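Local coordinates for inactive glucansucrase (Lactobacillus reuteri, PDB 5JBD), which is an inactive glucansucrase, a glycosyl hydrolase family 70 protein of the TIM-barrel clan, at residues 98-103 / 151-156; 105-110 / 140-145. All coordinates share one frame; numbering follows the deposited sequence.

In the fold
Contacts 1 and 2 belong to one cluster of helices well away from the middle of the chain, about 39 and 50 Å from its centre, their own centres about 11 Å apart. Along the sequence contact 2 is nested inside contact 1: the chain leaves helix 90-101, passes through loop 105-110, runs along helix 126-147 and turns into helix 151-162. Tyr105 joins the two, its OH lying 2.6 Å from Asp156 OD2, a probable hydrogen bond, and its backbone N 3.1 Å from Phe100 O. The calcium ion is bound by Glu237, Asp243, Asn287 and Asn751, none of which belongs to either contact.

Contact 1 of 2, residues 98-103 / 151-156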
ATOM      1  N   LYS A  98     -27.854  -8.013  33.049  1.00 45.67           N
ATOM      2  CA  LYS A  98     -28.842  -8.451  32.049  1.00 46.87           C
ATOM      3  C   LYS A  98     -28.274  -9.436  31.032  1.00 43.92           C
ATOM      4  O   LYS A  98     -28.863 -10.483  30.785  1.00 43.68           O
ATOM      5  CB  LYS A  98     -29.401  -7.248  31.273  1.00 49.86           C
ATOM      6  CG  LYS A  98     -30.444  -6.422  32.011  1.00 53.72           C
ATOM      7  CD  LYS A  98     -31.205  -5.478  31.059  1.00 56.80           C
ATOM      8  CE  LYS A  98     -32.318  -6.040  30.186  1.00 60.37           C
ATOM      9  NZ  LYS A  98     -33.367  -5.027  29.856  1.00 63.95           N
ATOM     10  N   TYR A  99     -27.135  -9.076  30.444  1.00 41.80           N
ATOM     11  CA  TYR A  99     -26.495  -9.901  29.418  1.00 40.33           C
ATOM     12  C   TYR A  99     -26.123 -11.288  29.962  1.00 40.32           C
ATOM     13  O   TYR A  99     -26.498 -12.319  29.371  1.00 40.25           O
ATOM     14  CB  TYR A  99     -25.264  -9.200  28.824  1.00 38.99           C
ATOM     15  CG  TYR A  99     -24.649  -9.982  27.677  1.00 38.41           C
ATOM     16  CD1 TYR A  99     -23.717 -10.994  27.917  1.00 38.85           C
ATOM     17  CD2 TYR A  99     -25.040  -9.761  26.367  1.00 38.92           C
ATOM     18  CE1 TYR A  99     -23.182 -11.749  26.887  1.00 38.39           C
ATOM     19  CE2 TYR A  99     -24.492 -10.499  25.321  1.00 38.41           C
ATOM     20  CZ  TYR A  99     -23.576 -11.495  25.588  1.00 39.14           C
ATOM     21  OH  TYR A  99     -23.034 -12.243  24.570  1.00 39.87           O
ATOM     22  N   PHE A 100     -25.437 -11.322  31.103  1.00 39.56           N
ATOM     23  CA  PHE A 100     -25.031 -12.604  31.684  1.00 39.63           C
ATOM     24  C   PHE A 100     -26.199 -13.490  32.091  1.00 41.30           C
ATOM     25  O   PHE A 100     -26.224 -14.676  31.754  1.00 40.31           O
ATOM     26  CB  PHE A 100     -24.010 -12.416  32.811  1.00 39.35           C
ATOM     27  CG  PHE A 100     -22.595 -12.444  32.307  1.00 38.23           C
ATOM     28  CD1 PHE A 100     -22.155 -11.471  31.437  1.00 37.46           C
ATOM     29  CD2 PHE A 100     -21.734 -13.483  32.636  1.00 38.09           C
ATOM     30  CE1 PHE A 100     -20.866 -11.502  30.927  1.00 37.10           C
ATOM     31  CE2 PHE A 100     -20.446 -13.520  32.130  1.00 37.25           C
ATOM     32  CZ  PHE A 100     -20.010 -12.526  31.277  1.00 36.49           C
ATOM     33  N   VAL A 101     -27.202 -12.917  32.750  1.00 44.29           N
ATOM     34  CA  VAL A 101     -28.379 -13.702  33.156  1.00 46.03           C
ATOM     35  C   VAL A 101     -29.093 -14.291  31.914  1.00 46.44           C
ATOM     36  O   VAL A 101     -29.600 -15.413  31.979  1.00 46.04           O
ATOM     37  CB  VAL A 101     -29.325 -12.887  34.080  1.00 47.38           C
ATOM     38  CG1 VAL A 101     -30.653 -13.599  34.301  1.00 48.75           C
ATOM     39  CG2 VAL A 101     -28.655 -12.626  35.425  1.00 47.15           C
ATOM     40  N   ASN A 102     -29.072 -13.568  30.790  1.00 45.96           N
ATOM     41  CA  ASN A 102     -29.655 -14.049  29.521  1.00 47.95           C
ATOM     42  C   ASN A 102     -28.747 -14.942  28.647  1.00 48.12           C
ATOM     43  O   ASN A 102     -29.197 -15.426  27.607  1.00 49.90           O
ATOM     44  CB  ASN A 102     -30.182 -12.866  28.687  1.00 48.61           C
ATOM     45  CG  ASN A 102     -31.582 -12.448  29.095  1.00 50.95           C
ATOM     46  OD1 ASN A 102     -32.565 -13.073  28.693  1.00 51.71           O
ATOM     47  ND2 ASN A 102     -31.681 -11.393  29.906  1.00 51.37           N
ATOM     48  N   ASN A 103     -27.501 -15.181  29.064  1.00 47.65           N
ATOM     49  CA  ASN A 103     -26.550 -15.988  28.281  1.00 46.97           C
ATOM     50  C   ASN A 103     -25.814 -17.032  29.136  1.00 46.53           C
ATOM     51  O   ASN A 103     -24.585 -17.155  29.091  1.00 44.11           O
ATOM     52  CB  ASN A 103     -25.576 -15.063  27.549  1.00 46.52           C
ATOM     53  CG  ASN A 103     -26.230 -14.345  26.381  1.00 47.19           C
ATOM     54  OD1 ASN A 103     -26.379 -14.918  25.312  1.00 47.13           O
ATOM     55  ND2 ASN A 103     -26.648 -13.098  26.592  1.00 46.60           N
ATOM     56  N   SER A 151     -12.685 -20.498  30.249  1.00 41.37           N
ATOM     57  CA  SER A 151     -12.662 -20.295  28.794  1.00 42.29           C
ATOM     58  C   SER A 151     -14.037 -19.834  28.257  1.00 41.03           C
ATOM     59  O   SER A 151     -14.107 -18.903  27.443  1.00 39.28           O
ATOM     60  CB  SER A 151     -12.157 -21.584  28.112  1.00 44.42           C
ATOM     61  OG  SER A 151     -11.879 -21.359  26.738  1.00 49.94           O
ATOM     62  N   LYS A 152     -15.123 -20.432  28.759  1.00 41.20           N
ATOM     63  CA  LYS A 152     -16.471 -19.957  28.427  1.00 41.86           C
ATOM     64  C   LYS A 152     -16.670 -18.503  28.893  1.00 40.44           C
ATOM     65  O   LYS A 152     -17.133 -17.662  28.123  1.00 38.38           O
ATOM     66  CB  LYS A 152     -17.554 -20.854  29.036  1.00 43.91           C
ATOM     67  CG  LYS A 152     -18.957 -20.571  28.493  1.00 44.73           C
ATOM     68  CD  LYS A 152     -20.031 -21.331  29.264  1.00 45.78           C
ATOM     69  CE  LYS A 152     -21.432 -20.977  28.766  1.00 46.68           C
ATOM     70  NZ  LYS A 152     -21.844 -19.574  29.072  1.00 45.32           N
ATOM     71  N   LEU A 153     -16.318 -18.225  30.149  1.00 38.24           N
ATOM     72  CA  LEU A 153     -16.406 -16.862  30.709  1.00 37.29           C
ATOM     73  C   LEU A 153     -15.689 -15.840  29.845  1.00 35.04           C
ATOM     74  O   LEU A 153     -16.244 -14.769  29.544  1.00 33.68           O
ATOM     75  CB  LEU A 153     -15.851 -16.826  32.148  1.00 36.82           C
ATOM     76  CG  LEU A 153     -15.763 -15.464  32.853  1.00 36.22           C
ATOM     77  CD1 LEU A 153     -17.118 -14.774  32.906  1.00 36.56           C
ATOM     78  CD2 LEU A 153     -15.231 -15.655  34.266  1.00 36.98           C
ATOM     79  N   ALA A 154     -14.470 -16.172  29.421  1.00 33.99           N
ATOM     80  CA  ALA A 154     -13.681 -15.288  28.565  1.00 32.69           C
ATOM     81  C   ALA A 154     -14.397 -14.916  27.254  1.00 32.61           C
ATOM     82  O   ALA A 154     -14.398 -13.746  26.848  1.00 31.46           O
ATOM     83  CB  ALA A 154     -12.323 -15.912  28.259  1.00 32.65           C
ATOM     84  N   ASN A 155     -14.997 -15.913  26.612  1.00 33.69           N
ATOM     85  CA  ASN A 155     -15.819 -15.693  25.403  1.00 35.15           C
ATOM     86  C   ASN A 155     -17.066 -14.842  25.704  1.00 34.14           C
ATOM     87  O   ASN A 155     -17.411 -13.967  24.934  1.00 33.86           O
ATOM     88  CB  ASN A 155     -16.255 -17.034  24.781  1.00 37.23           C
ATOM     89  CG  ASN A 155     -15.089 -17.836  24.194  1.00 38.24           C
ATOM     90  OD1 ASN A 155     -14.093 -17.282  23.731  1.00 39.13           O
ATOM     91  ND2 ASN A 155     -15.238 -19.151  24.190  1.00 40.09           N
ATOM     92  N   ASP A 156     -17.720 -15.112  26.834  1.00 35.24           N
ATOM     93  CA  ASP A 156     -18.912 -14.363  27.235  1.00 35.51           C
ATOM     94  C   ASP A 156     -18.575 -12.901  27.533  1.00 34.64           C
ATOM     95  O   ASP A 156     -19.331 -12.009  27.158  1.00 35.66           O
ATOM     96  CB  ASP A 156     -19.609 -15.050  28.413  1.00 36.73           C
ATOM     97  CG  ASP A 156     -20.208 -16.405  28.030  1.00 37.03           C
ATOM     98  OD1 ASP A 156     -20.509 -16.608  26.835  1.00 37.78           O
ATOM     99  OD2 ASP A 156     -20.381 -17.268  28.909  1.00 35.62           O
TER
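Leu153 turns its CG anti to the backbone N (chi1 175°), and chi2 of 57° then carries CD1 to the ring of Phe100, where it meets CE2 at 3.6 Å. The methyl sits at the ring edge, near the plane, and the two side chains cross at about a right angle. One helical turn on, Asp156 adds its methylene: CB lies 3.8 Å from Phe100 CZ, with the carboxylate plane almost perpendicular to the ring. Phe100 thus reaches helix 151-162 with the CE2-CZ end of its ring, joining it to helix 90-101. Leu136 and Ile140 of helix 126-147 also touch this ring, which places the contact in a three-helix packing.

Beside it, Tyr99 CE1 comes within 3.9 Å of the Asp156 backbone O. Over the centre of the tyrosine ring lies Asn103 ND2, 3.4 Å above the plane, and the same amide nitrogen donates a nearly straight bond of 2.9 Å to Tyr99 O. This bond holds the Asn103 amide, and probably keeps ND2 over the ring of the same residue.

On the polar side Lys152 bends at its last torsion (chi4 -68°), bringing NZ to 2.7 Å from Asp156 OD2 on its syn lone pair. This salt bridge spans one turn of the helix. NZ also approaches Asn103 O at 3.7 Å, too far for a bond but suited to the charge of the ammonium group. Asp156 OD2 accepts a second partner, the hydroxyl of Tyr105. Across the contact itself the meeting is mainly apolar; the salt bridge lies within helix 151-162, and with an ammonium and a phenol both at OD2, the carboxylate of Asp156 is probably stabilised in its charged form.

Contact 2 of 2, residues 105-110 / 140-145; sequences YENANY and IEQSIA
The rings of Tyr105 and Tyr110 and the amides of Asn107 and Gln142 are the flat groups that join loop 105-110 to helix 126-147. Asn107 OD1 lies in plane at the edge of the Tyr110 ring and accepts a 2.9 Å bond from Asn109 N, forming an Asx turn; a backbone bond from Tyr110 N to Asn107 O closes the same bend. Gln142 NE2 approaches the Tyr110 ring obliquely, 3.5 Å from CE1. These two side chains reach toward each other tip to tip, with ring and amide planes 59° apart.

The turn probably sets which way the Asn107 amide faces. With OD1 engaged inside the loop, ND2 is directed at the helix and donates a weak, bent bond to Gln142 OE1 at 3.3 Å. Asn107 and Gln142 cross at about a right angle. Gln142 leaves the helix with its chain extended beyond CG, which carries the amide out to the loop, OE1 facing Asn107 ND2 and NE2 the Tyr110 ring; its stronger polar partner is Gln66 O, which receives a bond from NE2. Both ends of this amide are therefore used, one toward the loop and one toward Gln66.

Deeper in, Tyr105 takes the buried position. Its CG lies anti to the carbonyl carbon (chi1 -56°), and the side chain crosses that of Ile140 obliquely, with CD2 3.8 Å from Ile140 CG1. The neighbouring CE2 meets Ser143, whose CB and OG both come close. Leu136 of the same helix and Phe100 also touch this ring. Its hydroxyl, whose main partner is Asp156, also takes a water, which donates to Tyr105 OH at 2.8 Å and is hydrogen-bonded to Ser143 OG at the same distance.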
ATOM      1  N   TYR A 105     -26.146 -17.662  32.722  1.00 45.35           N
ATOM      2  CA  TYR A 105     -25.856 -17.445  34.150  1.00 45.43           C
ATOM      3  C   TYR A 105     -27.112 -17.085  34.940  1.00 47.25           C
ATOM      4  O   TYR A 105     -27.133 -16.133  35.726  1.00 46.17           O
ATOM      5  CB  TYR A 105     -24.773 -16.379  34.307  1.00 44.00           C
ATOM      6  CG  TYR A 105     -23.484 -16.695  33.553  1.00 42.06           C
ATOM      7  CD1 TYR A 105     -23.345 -16.368  32.200  1.00 41.01           C
ATOM      8  CD2 TYR A 105     -22.411 -17.315  34.190  1.00 40.93           C
ATOM      9  CE1 TYR A 105     -22.181 -16.645  31.513  1.00 39.83           C
ATOM     10  CE2 TYR A 105     -21.241 -17.600  33.504  1.00 40.18           C
ATOM     11  CZ  TYR A 105     -21.128 -17.264  32.164  1.00 39.85           C
ATOM     12  OH  TYR A 105     -19.974 -17.527  31.465  1.00 38.91           O
ATOM     13  N   GLU A 106     -28.152 -17.879  34.725  1.00 50.65           N
ATOM     14  CA  GLU A 106     -29.423 -17.751  35.436  1.00 54.71           C
ATOM     15  C   GLU A 106     -29.381 -18.609  36.707  1.00 55.07           C
ATOM     16  O   GLU A 106     -28.881 -19.730  36.677  1.00 53.79           O
ATOM     17  CB  GLU A 106     -30.565 -18.208  34.510  1.00 57.99           C
ATOM     18  CG  GLU A 106     -31.907 -17.544  34.782  1.00 62.36           C
ATOM     19  CD  GLU A 106     -33.000 -17.894  33.770  1.00 63.85           C
ATOM     20  OE1 GLU A 106     -32.743 -18.642  32.800  1.00 65.07           O
ATOM     21  OE2 GLU A 106     -34.137 -17.415  33.958  1.00 65.01           O
ATOM     22  N   ASN A 107     -29.885 -18.071  37.818  1.00 56.45           N
ATOM     23  CA  ASN A 107     -30.124 -18.860  39.042  1.00 59.19           C
ATOM     24  C   ASN A 107     -31.169 -18.165  39.934  1.00 60.35           C
ATOM     25  O   ASN A 107     -30.885 -17.133  40.551  1.00 60.61           O
ATOM     26  CB  ASN A 107     -28.817 -19.092  39.820  1.00 58.07           C
ATOM     27  CG  ASN A 107     -28.951 -20.160  40.899  1.00 60.07           C
ATOM     28  OD1 ASN A 107     -29.985 -20.274  41.551  1.00 60.66           O
ATOM     29  ND2 ASN A 107     -27.891 -20.931  41.103  1.00 59.21           N
ATOM     30  N   ALA A 108     -32.370 -18.741  39.988  1.00 62.66           N
ATOM     31  CA  ALA A 108     -33.478 -18.222  40.819  1.00 64.72           C
ATOM     32  C   ALA A 108     -33.167 -18.183  42.321  1.00 64.92           C
ATOM     33  O   ALA A 108     -33.690 -17.326  43.031  1.00 68.16           O
ATOM     34  CB  ALA A 108     -34.747 -19.035  40.579  1.00 65.27           C
ATOM     35  N   ASN A 109     -32.328 -19.104  42.795  1.00 63.51           N
ATOM     36  CA  ASN A 109     -31.928 -19.137  44.200  1.00 63.52           C
ATOM     37  C   ASN A 109     -31.059 -17.942  44.619  1.00 63.84           C
ATOM     38  O   ASN A 109     -30.985 -17.634  45.813  1.00 63.34           O
ATOM     39  CB  ASN A 109     -31.226 -20.464  44.528  1.00 64.43           C
ATOM     40  CG  ASN A 109     -32.161 -21.654  44.422  1.00 66.34           C
ATOM     41  OD1 ASN A 109     -33.238 -21.682  45.033  1.00 66.70           O
ATOM     42  ND2 ASN A 109     -31.730 -22.668  43.687  1.00 66.02           N
ATOM     43  N   TYR A 110     -30.417 -17.273  43.651  1.00 61.50           N
ATOM     44  CA  TYR A 110     -29.620 -16.057  43.900  1.00 59.73           C
ATOM     45  C   TYR A 110     -30.276 -14.776  43.348  1.00 58.47           C
ATOM     46  O   TYR A 110     -29.594 -13.765  43.149  1.00 60.61           O
ATOM     47  CB  TYR A 110     -28.184 -16.255  43.362  1.00 57.42           C
ATOM     48  CG  TYR A 110     -27.432 -17.283  44.161  1.00 57.76           C
ATOM     49  CD1 TYR A 110     -27.584 -18.643  43.903  1.00 58.41           C
ATOM     50  CD2 TYR A 110     -26.625 -16.905  45.228  1.00 58.22           C
ATOM     51  CE1 TYR A 110     -26.934 -19.601  44.671  1.00 58.00           C
ATOM     52  CE2 TYR A 110     -25.968 -17.851  46.004  1.00 58.86           C
ATOM     53  CZ  TYR A 110     -26.122 -19.201  45.722  1.00 57.67           C
ATOM     54  OH  TYR A 110     -25.476 -20.137  46.495  1.00 56.38           O
ATOM     55  N   ILE A 140     -21.461 -16.954  38.503  1.00 38.37           N
ATOM     56  CA  ILE A 140     -20.319 -17.098  37.580  1.00 36.77           C
ATOM     57  C   ILE A 140     -19.310 -18.141  38.114  1.00 36.83           C
ATOM     58  O   ILE A 140     -18.817 -18.967  37.342  1.00 36.14           O
ATOM     59  CB  ILE A 140     -19.637 -15.743  37.290  1.00 35.46           C
ATOM     60  CG1 ILE A 140     -20.542 -14.895  36.395  1.00 35.20           C
ATOM     61  CG2 ILE A 140     -18.290 -15.921  36.582  1.00 34.60           C
ATOM     62  CD1 ILE A 140     -20.085 -13.468  36.215  1.00 34.37           C
ATOM     63  N   GLU A 141     -18.990 -18.086  39.405  1.00 36.63           N
ATOM     64  CA  GLU A 141     -18.046 -19.047  40.003  1.00 37.17           C
ATOM     65  C   GLU A 141     -18.597 -20.478  39.982  1.00 39.25           C
ATOM     66  O   GLU A 141     -17.846 -21.440  39.827  1.00 38.87           O
ATOM     67  CB  GLU A 141     -17.682 -18.637  41.438  1.00 36.99           C
ATOM     68  CG  GLU A 141     -16.864 -17.345  41.542  1.00 36.25           C
ATOM     69  CD  GLU A 141     -15.492 -17.428  40.896  1.00 35.18           C
ATOM     70  OE1 GLU A 141     -14.916 -18.532  40.816  1.00 34.86           O
ATOM     71  OE2 GLU A 141     -14.960 -16.377  40.473  1.00 34.23           O
ATOM     72  N   GLN A 142     -19.910 -20.623  40.133  1.00 42.24           N
ATOM     73  CA  GLN A 142     -20.545 -21.928  39.934  1.00 44.07           C
ATOM     74  C   GLN A 142     -20.340 -22.424  38.500  1.00 43.79           C
ATOM     75  O   GLN A 142     -20.035 -23.602  38.291  1.00 44.19           O
ATOM     76  CB  GLN A 142     -22.027 -21.868  40.244  1.00 46.67           C
ATOM     77  CG  GLN A 142     -22.351 -21.665  41.700  1.00 49.47           C
ATOM     78  CD  GLN A 142     -23.781 -21.143  41.850  1.00 53.04           C
ATOM     79  OE1 GLN A 142     -24.620 -21.291  40.940  1.00 55.71           O
ATOM     80  NE2 GLN A 142     -24.053 -20.482  42.962  1.00 54.58           N
ATOM     81  N   SER A 143     -20.487 -21.523  37.527  1.00 42.38           N
ATOM     82  CA  SER A 143     -20.274 -21.862  36.120  1.00 42.50           C
ATOM     83  C   SER A 143     -18.811 -22.227  35.813  1.00 41.92           C
ATOM     84  O   SER A 143     -18.557 -23.212  35.128  1.00 44.20           O
ATOM     85  CB  SER A 143     -20.777 -20.730  35.210  1.00 41.28           C
ATOM     86  OG  SER A 143     -20.582 -21.035  33.839  1.00 41.20           O
ATOM     87  N   ILE A 144     -17.865 -21.471  36.359  1.00 41.58           N
ATOM     88  CA  ILE A 144     -16.435 -21.786  36.238  1.00 41.04           C
ATOM     89  C   ILE A 144     -16.135 -23.194  36.786  1.00 42.69           C
ATOM     90  O   ILE A 144     -15.406 -23.954  36.156  1.00 42.04           O
ATOM     91  CB  ILE A 144     -15.552 -20.729  36.963  1.00 41.22           C
ATOM     92  CG1 ILE A 144     -15.636 -19.376  36.250  1.00 40.19           C
ATOM     93  CG2 ILE A 144     -14.089 -21.177  37.041  1.00 41.11           C
ATOM     94  CD1 ILE A 144     -15.086 -18.206  37.043  1.00 39.64           C
ATOM     95  N   ALA A 145     -16.706 -23.521  37.948  1.00 44.50           N
ATOM     96  CA  ALA A 145     -16.548 -24.850  38.573  1.00 47.42           C
ATOM     97  C   ALA A 145     -17.140 -25.979  37.722  1.00 49.79           C
ATOM     98  O   ALA A 145     -16.514 -27.027  37.563  1.00 49.67           O
ATOM     99  CB  ALA A 145     -17.172 -24.873  39.949  1.00 46.48           C
TER
HETATM  100  O   HOH W   1     -18.508 -19.541  32.765  1.00 39.37           O